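PDB 7EHU: chitin oligosaccharide binding protein NagB2 from Paenibacillus sp. FPU-7, which binds short chitin oligosaccharides, N,N'-diacetylchitobiose and N,N',N''-triacetylchitotriose, probably as the extracellular solute-binding component of a sugar-uptake system. Local coordinates for residues 74-79 with 93-98; 128-133 with 137-142. All coordinates share one frame; numbering follows the deposited sequence.

Interaction 1 of 2, residues 74-79 with 93-98. With NAG (2-acetamido-2-deoxy-beta-D-glucopyranose), chain B; NAG (2-acetamido-2-deoxy-beta-D-glucopyranose), chain C.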
loop_
_atom_site.group_PDB
_atom_site.type_symbol
_atom_site.label_atom_id
_atom_site.label_comp_id
_atom_site.label_asym_id
_atom_site.label_seq_id
_atom_site.Cartn_x
_atom_site.Cartn_y
_atom_site.Cartn_z
ATOM N N THR A 74 -3.202 0.971 10.353
ATOM C CA THR A 74 -3.715 -0.356 10.694
ATOM C C THR A 74 -4.961 -0.254 11.570
ATOM O O THR A 74 -5.920 -1.025 11.406
ATOM C CB THR A 74 -2.667 -1.188 11.443
ATOM O OG1 THR A 74 -2.266 -0.467 12.603
ATOM C CG2 THR A 74 -1.460 -1.506 10.563
ATOM N N VAL A 75 -4.959 0.694 12.507
ATOM C CA VAL A 75 -6.084 0.859 13.418
ATOM C C VAL A 75 -7.329 1.255 12.638
ATOM O O VAL A 75 -8.410 0.694 12.851
ATOM C CB VAL A 75 -5.725 1.896 14.499
ATOM C CG1 VAL A 75 -6.928 2.213 15.383
ATOM C CG2 VAL A 75 -4.553 1.413 15.360
ATOM N N ASN A 76 -7.199 2.187 11.684
ATOM C CA ASN A 76 -8.380 2.601 10.933
ATOM C C ASN A 76 -8.935 1.434 10.120
ATOM O O ASN A 76 -10.124 1.120 10.190
ATOM C CB ASN A 76 -8.072 3.757 9.995
ATOM C CG ASN A 76 -9.288 4.199 9.257
ATOM O OD1 ASN A 76 -10.307 4.460 9.885
ATOM N ND2 ASN A 76 -9.240 4.201 7.921
ATOM N N ARG A 77 -8.081 0.813 9.296
ATOM C CA ARG A 77 -8.583 -0.172 8.348
ATOM C C ARG A 77 -9.127 -1.401 9.045
ATOM O O ARG A 77 -10.174 -1.936 8.662
ATOM C CB ARG A 77 -7.475 -0.588 7.391
ATOM C CG ARG A 77 -7.929 -1.481 6.253
ATOM C CD ARG A 77 -6.801 -1.902 5.389
ATOM N NE ARG A 77 -7.296 -2.649 4.255
ATOM C CZ ARG A 77 -6.537 -3.100 3.264
ATOM N NH1 ARG A 77 -5.218 -2.909 3.332
ATOM N NH2 ARG A 77 -7.063 -3.709 2.220
ATOM N N ASP A 78 -8.419 -1.876 10.048
ATOM C CA ASP A 78 -8.660 -3.200 10.602
ATOM C C ASP A 78 -9.480 -3.183 11.873
ATOM O O ASP A 78 -9.986 -4.238 12.266
ATOM C CB ASP A 78 -7.335 -3.938 10.822
ATOM C CG ASP A 78 -6.549 -4.088 9.550
ATOM O OD1 ASP A 78 -5.331 -4.212 9.648
ATOM O OD2 ASP A 78 -7.166 -4.118 8.467
ATOM N N VAL A 79 -9.630 -2.027 12.512
ATOM C CA VAL A 79 -10.371 -1.956 13.771
ATOM C C VAL A 79 -11.482 -0.911 13.695
ATOM O O VAL A 79 -12.668 -1.250 13.795
ATOM C CB VAL A 79 -9.424 -1.700 14.966
ATOM C CG1 VAL A 79 -10.199 -1.660 16.283
ATOM C CG2 VAL A 79 -8.316 -2.760 15.021
ATOM N N ILE A 93 -16.793 10.765 5.444
ATOM C CA ILE A 93 -15.675 10.657 4.511
ATOM C C ILE A 93 -14.600 9.842 5.209
ATOM O O ILE A 93 -14.322 10.078 6.388
ATOM C CB ILE A 93 -15.088 12.045 4.155
ATOM C CG1 ILE A 93 -16.147 12.968 3.552
ATOM C CG2 ILE A 93 -13.905 11.875 3.201
ATOM C CD1 ILE A 93 -15.737 14.441 3.559
ATOM N N PHE A 94 -13.993 8.881 4.504
ATOM C CA PHE A 94 -13.018 8.023 5.177
ATOM C C PHE A 94 -12.024 7.421 4.199
ATOM O O PHE A 94 -12.386 7.023 3.089
ATOM C CB PHE A 94 -13.703 6.867 5.952
ATOM C CG PHE A 94 -14.857 6.261 5.200
ATOM C CD1 PHE A 94 -14.670 5.235 4.292
ATOM C CD2 PHE A 94 -16.143 6.759 5.363
ATOM C CE1 PHE A 94 -15.728 4.752 3.548
ATOM C CE2 PHE A 94 -17.203 6.262 4.644
ATOM C CZ PHE A 94 -17.002 5.246 3.751
ATOM N N ASN A 95 -10.786 7.276 4.657
ATOM C CA ASN A 95 -9.800 6.523 3.904
ATOM C C ASN A 95 -10.273 5.072 3.784
ATOM O O ASN A 95 -10.645 4.435 4.777
ATOM C CB ASN A 95 -8.449 6.598 4.607
ATOM C CG ASN A 95 -7.368 5.872 3.840
ATOM O OD1 ASN A 95 -7.133 4.684 4.030
ATOM N ND2 ASN A 95 -6.679 6.590 2.978
ATOM N N LEU A 96 -10.265 4.559 2.558
ATOM C CA LEU A 96 -10.877 3.298 2.178
ATOM C C LEU A 96 -9.961 2.562 1.211
ATOM O O LEU A 96 -9.336 3.177 0.341
ATOM C CB LEU A 96 -12.193 3.588 1.451
ATOM C CG LEU A 96 -12.950 2.413 0.846
ATOM C CD1 LEU A 96 -13.488 1.478 1.918
ATOM C CD2 LEU A 96 -14.111 2.921 -0.029
ATOM N N PHE A 97 -9.916 1.228 1.316
ATOM C CA PHE A 97 -9.206 0.394 0.358
ATOM C C PHE A 97 -10.169 -0.238 -0.640
ATOM O O PHE A 97 -11.246 -0.714 -0.268
ATOM C CB PHE A 97 -8.398 -0.703 1.061
ATOM C CG PHE A 97 -7.103 -0.171 1.603
ATOM C CD1 PHE A 97 -7.066 0.477 2.833
ATOM C CD2 PHE A 97 -5.922 -0.230 0.856
ATOM C CE1 PHE A 97 -5.897 1.040 3.311
ATOM C CE2 PHE A 97 -4.751 0.330 1.319
ATOM C CZ PHE A 97 -4.728 0.970 2.547
ATOM N N GLY A 98 -9.717 -0.321 -1.889
ATOM C CA GLY A 98 -10.422 -1.025 -2.930
ATOM C C GLY A 98 -10.383 -2.524 -2.702
ATOM O O GLY A 98 -9.734 -3.047 -1.787
HETATM C C1 NAG B . -0.964 -0.023 2.412
HETATM C C2 NAG B . -1.717 -1.065 3.203
HETATM C C3 NAG B . -1.480 -2.458 2.623
HETATM C C4 NAG B . -1.809 -2.474 1.134
HETATM C C5 NAG B . -1.044 -1.370 0.411
HETATM C C6 NAG B . -1.398 -1.255 -1.057
HETATM C C7 NAG B . -2.243 -0.673 5.563
HETATM C C8 NAG B . -1.731 -0.718 6.978
HETATM N N2 NAG B . -1.375 -1.031 4.615
HETATM O O3 NAG B . -2.293 -3.380 3.338
HETATM O O4 NAG B . -1.450 -3.712 0.528
HETATM O O5 NAG B . -1.326 -0.108 1.036
HETATM O O6 NAG B . -2.776 -0.970 -1.247
HETATM O O7 NAG B . -3.398 -0.341 5.294
HETATM C C1 NAG C . -0.515 5.251 2.407
HETATM C C2 NAG C . -1.015 4.553 1.154
HETATM C C3 NAG C . -1.600 3.184 1.490
HETATM C C4 NAG C . -0.669 2.376 2.384
HETATM C C5 NAG C . -0.276 3.232 3.581
HETATM C C6 NAG C . 0.700 2.574 4.523
HETATM C C7 NAG C . -1.815 6.125 -0.589
HETATM C C8 NAG C . -2.993 6.906 -1.074
HETATM N N2 NAG C . -2.026 5.368 0.497
HETATM O O3 NAG C . -1.852 2.517 0.262
HETATM O O4 NAG C . -1.363 1.235 2.880
HETATM O O5 NAG C . 0.358 4.424 3.102
HETATM O O6 NAG C . 0.940 3.397 5.660
HETATM O O7 NAG C . -0.733 6.164 -1.168
HETATM O O HOH W 1 -7.273 3.026 6.148
HETATM O O HOH W 2 -9.444 -4.555 0.552
#
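R77 lays its guanidinium flat on the ring of F97, joining helix 73-86 to the end of strand 93-97. The helix is the connection of a beta-alpha-beta crossover: it leads from strand 64-70 to 93-97, and strand 30-36 lies between the two in the parallel part of the sheet, as in periplasmic-type binding proteins. The two planes are only 8° apart, with R77 CZ 3.4 Å from F97 CG, so this is both a stack and a cation-pi contact over the ring face. With CG anti to the backbone N (chi1 -173°) and the chain extended as far as NE, the arginine reaches from the helix across the phenylalanine; its CD rests against the ring as well, 3.5 Å from F97 CD1. Salt bridges from NE to D101 and from NH2 to D389 fix the rotation of the guanidinium and probably balance its charge.

The stack lines the glycan pocket. R77 NH1 comes within 3.0 Å of O3 of the chain B NAG, at the guanidinium edge, while F97 CZ lies 3.3 Å from O7 of the same sugar. The chain C NAG meets the edge of the F97 ring with its O4. T74 adds its methyl, CG2, against the acetyl carbon C8 of the chain B sugar.

One helical residue earlier, N76 reaches the strand more loosely. Its amide plane is turned well away from that of N95, and its OD1 is taken by R35; N95 OD1 also receives N316 ND2. A water bridges the two amides, accepting from N76 ND2 and donating to N95 OD1. The direct link is a weak hydrogen bond from N76 ND2 to the backbone O of N95, 3.5 Å long and bent to 134° at the hydrogen.

Interaction 2 of 2, residues 128-133 with 137-142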
loop_
_atom_site.group_PDB
_atom_site.type_symbol
_atom_site.label_atom_id
_atom_site.label_comp_id
_atom_site.label_asym_id
_atom_site.label_seq_id
_atom_site.Cartn_x
_atom_site.Cartn_y
_atom_site.Cartn_z
ATOM N N PHE A 128 -6.734 6.977 -13.637
ATOM C CA PHE A 128 -6.106 5.884 -14.372
ATOM C C PHE A 128 -6.946 4.611 -14.280
ATOM O O PHE A 128 -7.162 3.923 -15.283
ATOM C CB PHE A 128 -4.691 5.623 -13.850
ATOM C CG PHE A 128 -3.695 6.685 -14.210
ATOM C CD1 PHE A 128 -3.201 6.801 -15.494
ATOM C CD2 PHE A 128 -3.262 7.583 -13.260
ATOM C CE1 PHE A 128 -2.276 7.793 -15.801
ATOM C CE2 PHE A 128 -2.348 8.563 -13.576
ATOM C CZ PHE A 128 -1.865 8.669 -14.838
ATOM N N GLU A 129 -7.366 4.237 -13.073
ATOM C CA GLU A 129 -8.076 2.978 -12.865
ATOM C C GLU A 129 -8.977 3.065 -11.647
ATOM O O GLU A 129 -8.476 3.229 -10.529
ATOM C CB GLU A 129 -7.098 1.827 -12.650
ATOM C CG GLU A 129 -6.281 1.423 -13.846
ATOM C CD GLU A 129 -5.386 0.208 -13.603
ATOM O OE1 GLU A 129 -5.490 -0.457 -12.536
ATOM O OE2 GLU A 129 -4.634 -0.145 -14.541
ATOM N N LEU A 130 -10.280 2.889 -11.847
ATOM C CA LEU A 130 -11.227 2.812 -10.745
ATOM C C LEU A 130 -11.669 1.378 -10.449
ATOM O O LEU A 130 -12.524 1.169 -9.576
ATOM C CB LEU A 130 -12.444 3.689 -11.020
ATOM C CG LEU A 130 -12.187 5.192 -11.111
ATOM C CD1 LEU A 130 -13.462 5.944 -11.476
ATOM C CD2 LEU A 130 -11.609 5.711 -9.825
ATOM N N ARG A 131 -11.080 0.383 -11.118
ATOM C CA ARG A 131 -11.590 -0.973 -11.024
ATOM C C ARG A 131 -11.695 -1.453 -9.563
ATOM O O ARG A 131 -12.672 -2.114 -9.205
ATOM C CB ARG A 131 -10.662 -1.909 -11.807
ATOM C CG ARG A 131 -11.248 -3.271 -11.873
ATOM C CD ARG A 131 -10.532 -4.300 -12.613
ATOM N NE ARG A 131 -11.289 -5.540 -12.594
ATOM C CZ ARG A 131 -11.512 -6.274 -11.508
ATOM N NH1 ARG A 131 -11.501 -5.693 -10.323
ATOM N NH2 ARG A 131 -12.089 -7.455 -11.617
ATOM N N GLU A 132 -10.693 -1.169 -8.710
ATOM C CA GLU A 132 -10.736 -1.718 -7.355
ATOM C C GLU A 132 -11.921 -1.171 -6.568
ATOM O O GLU A 132 -12.401 -1.807 -5.626
ATOM C CB GLU A 132 -9.436 -1.444 -6.593
ATOM C CG GLU A 132 -8.189 -2.150 -7.114
ATOM C CD GLU A 132 -7.130 -2.364 -6.061
ATOM O OE1 GLU A 132 -7.379 -2.072 -4.885
ATOM O OE2 GLU A 132 -6.012 -2.818 -6.401
ATOM N N PHE A 133 -12.388 0.016 -6.920
ATOM C CA PHE A 133 -13.471 0.668 -6.205
ATOM C C PHE A 133 -14.818 0.463 -6.878
ATOM O O PHE A 133 -15.808 1.054 -6.447
ATOM C CB PHE A 133 -13.149 2.148 -6.057
ATOM C CG PHE A 133 -12.034 2.418 -5.103
ATOM C CD1 PHE A 133 -12.286 2.488 -3.741
ATOM C CD2 PHE A 133 -10.739 2.543 -5.538
ATOM C CE1 PHE A 133 -11.266 2.737 -2.842
ATOM C CE2 PHE A 133 -9.701 2.790 -4.621
ATOM C CZ PHE A 133 -9.985 2.894 -3.283
ATOM N N GLY A 137 -20.520 -2.212 -11.561
ATOM C CA GLY A 137 -20.563 -1.010 -12.371
ATOM C C GLY A 137 -20.636 0.311 -11.626
ATOM O O GLY A 137 -20.489 1.362 -12.255
ATOM N N LYS A 138 -20.796 0.324 -10.307
ATOM C CA LYS A 138 -21.041 1.596 -9.622
ATOM C C LYS A 138 -19.707 1.803 -8.872
ATOM O O LYS A 138 -19.050 0.837 -8.414
ATOM C CB LYS A 138 -22.022 1.260 -8.571
ATOM C CG LYS A 138 -23.428 0.784 -9.161
ATOM C CD LYS A 138 -24.505 0.531 -8.069
ATOM C CE LYS A 138 -23.526 -0.765 -7.844
ATOM N NZ LYS A 138 -23.529 -1.823 -6.881
ATOM N N ILE A 139 -19.306 3.053 -8.779
ATOM C CA ILE A 139 -18.029 3.453 -8.220
ATOM C C ILE A 139 -18.272 3.866 -6.777
ATOM O O ILE A 139 -19.127 4.713 -6.513
ATOM C CB ILE A 139 -17.448 4.607 -9.052
ATOM C CG1 ILE A 139 -17.137 4.142 -10.488
ATOM C CG2 ILE A 139 -16.210 5.175 -8.390
ATOM C CD1 ILE A 139 -17.220 5.236 -11.528
ATOM N N TYR A 140 -17.493 3.306 -5.852
ATOM C CA TYR A 140 -17.727 3.503 -4.425
ATOM C C TYR A 140 -16.555 4.140 -3.689
ATOM O O TYR A 140 -16.584 4.238 -2.462
ATOM C CB TYR A 140 -18.094 2.170 -3.777
ATOM C CG TYR A 140 -19.456 1.666 -4.178
ATOM C CD1 TYR A 140 -20.619 2.256 -3.680
ATOM C CD2 TYR A 140 -19.586 0.592 -5.053
ATOM C CE1 TYR A 140 -21.878 1.783 -4.036
ATOM C CE2 TYR A 140 -20.828 0.110 -5.415
ATOM C CZ TYR A 140 -21.972 0.701 -4.889
ATOM O OH TYR A 140 -23.196 0.207 -5.275
ATOM N N GLY A 141 -15.546 4.608 -4.398
ATOM C CA GLY A 141 -14.455 5.350 -3.786
ATOM C C GLY A 141 -13.535 5.850 -4.875
ATOM O O GLY A 141 -13.650 5.440 -6.032
ATOM N N LEU A 142 -12.608 6.727 -4.486
ATOM C CA LEU A 142 -11.757 7.417 -5.452
ATOM C C LEU A 142 -10.313 7.335 -4.977
ATOM O O LEU A 142 -9.979 7.889 -3.919
ATOM C CB LEU A 142 -12.171 8.873 -5.650
ATOM C CG LEU A 142 -13.596 9.028 -6.159
ATOM C CD1 LEU A 142 -14.015 10.486 -6.134
ATOM C CD2 LEU A 142 -13.804 8.466 -7.564
#
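F133 packs against the backbone of G141, its CB 3.3 Å from G141 O and its CD1 3.6 Å from G141 CA. G141, having no side chain, lets CD1 come this close. L142 N lies over one face of the F133 ring, offset toward the rim. Residues 128-133 lead into the hairpin of strands 134-135 and 138-154, and 137-142 begin its second strand; the backbone bond from Y140 N to F133 O, 2.9 Å long, ties its base.

Away from the ring, L130 splits its branches: CD1 touches I139 CD1 at 3.8 Å and CD2 meets L142 CD2 at 4.2 Å. Its chi1 of -64° turns CG beside the backbone N, and chi2 of 176° sets the two methyls against the strand, where L118 of helix 115-121 packs on I139 and L142 too. With an alanine here in place of F133 the ring would be gone, which would probably open a gap against G141 and T102. The contact rests on apolar packing and one backbone hydrogen bond; burying G141 N and O without a partner in the model probably costs it some stability.

Both contacts reach the same sheet and follow one another along the chain, but their chemistry differs with place. Interaction 1 is wholly buried, joins a crossover helix to a strand end, and works through charge and aromatic face beside the sugar, with water bridging the polar groups. Interaction 2 is partly buried, joins the loop before the hairpin to its second strand, 138-154, and is mainly apolar; F133 is about 8 Å from a bound NAG. They touch directly: F133 CZ packs 3.5 Å from G98 N, and L96 CD2 lies 3.7 Å from Y140 O. L96 points away from helix 73-86, so strand 93-97 presents F97 to the pocket and L96 to the hairpin side.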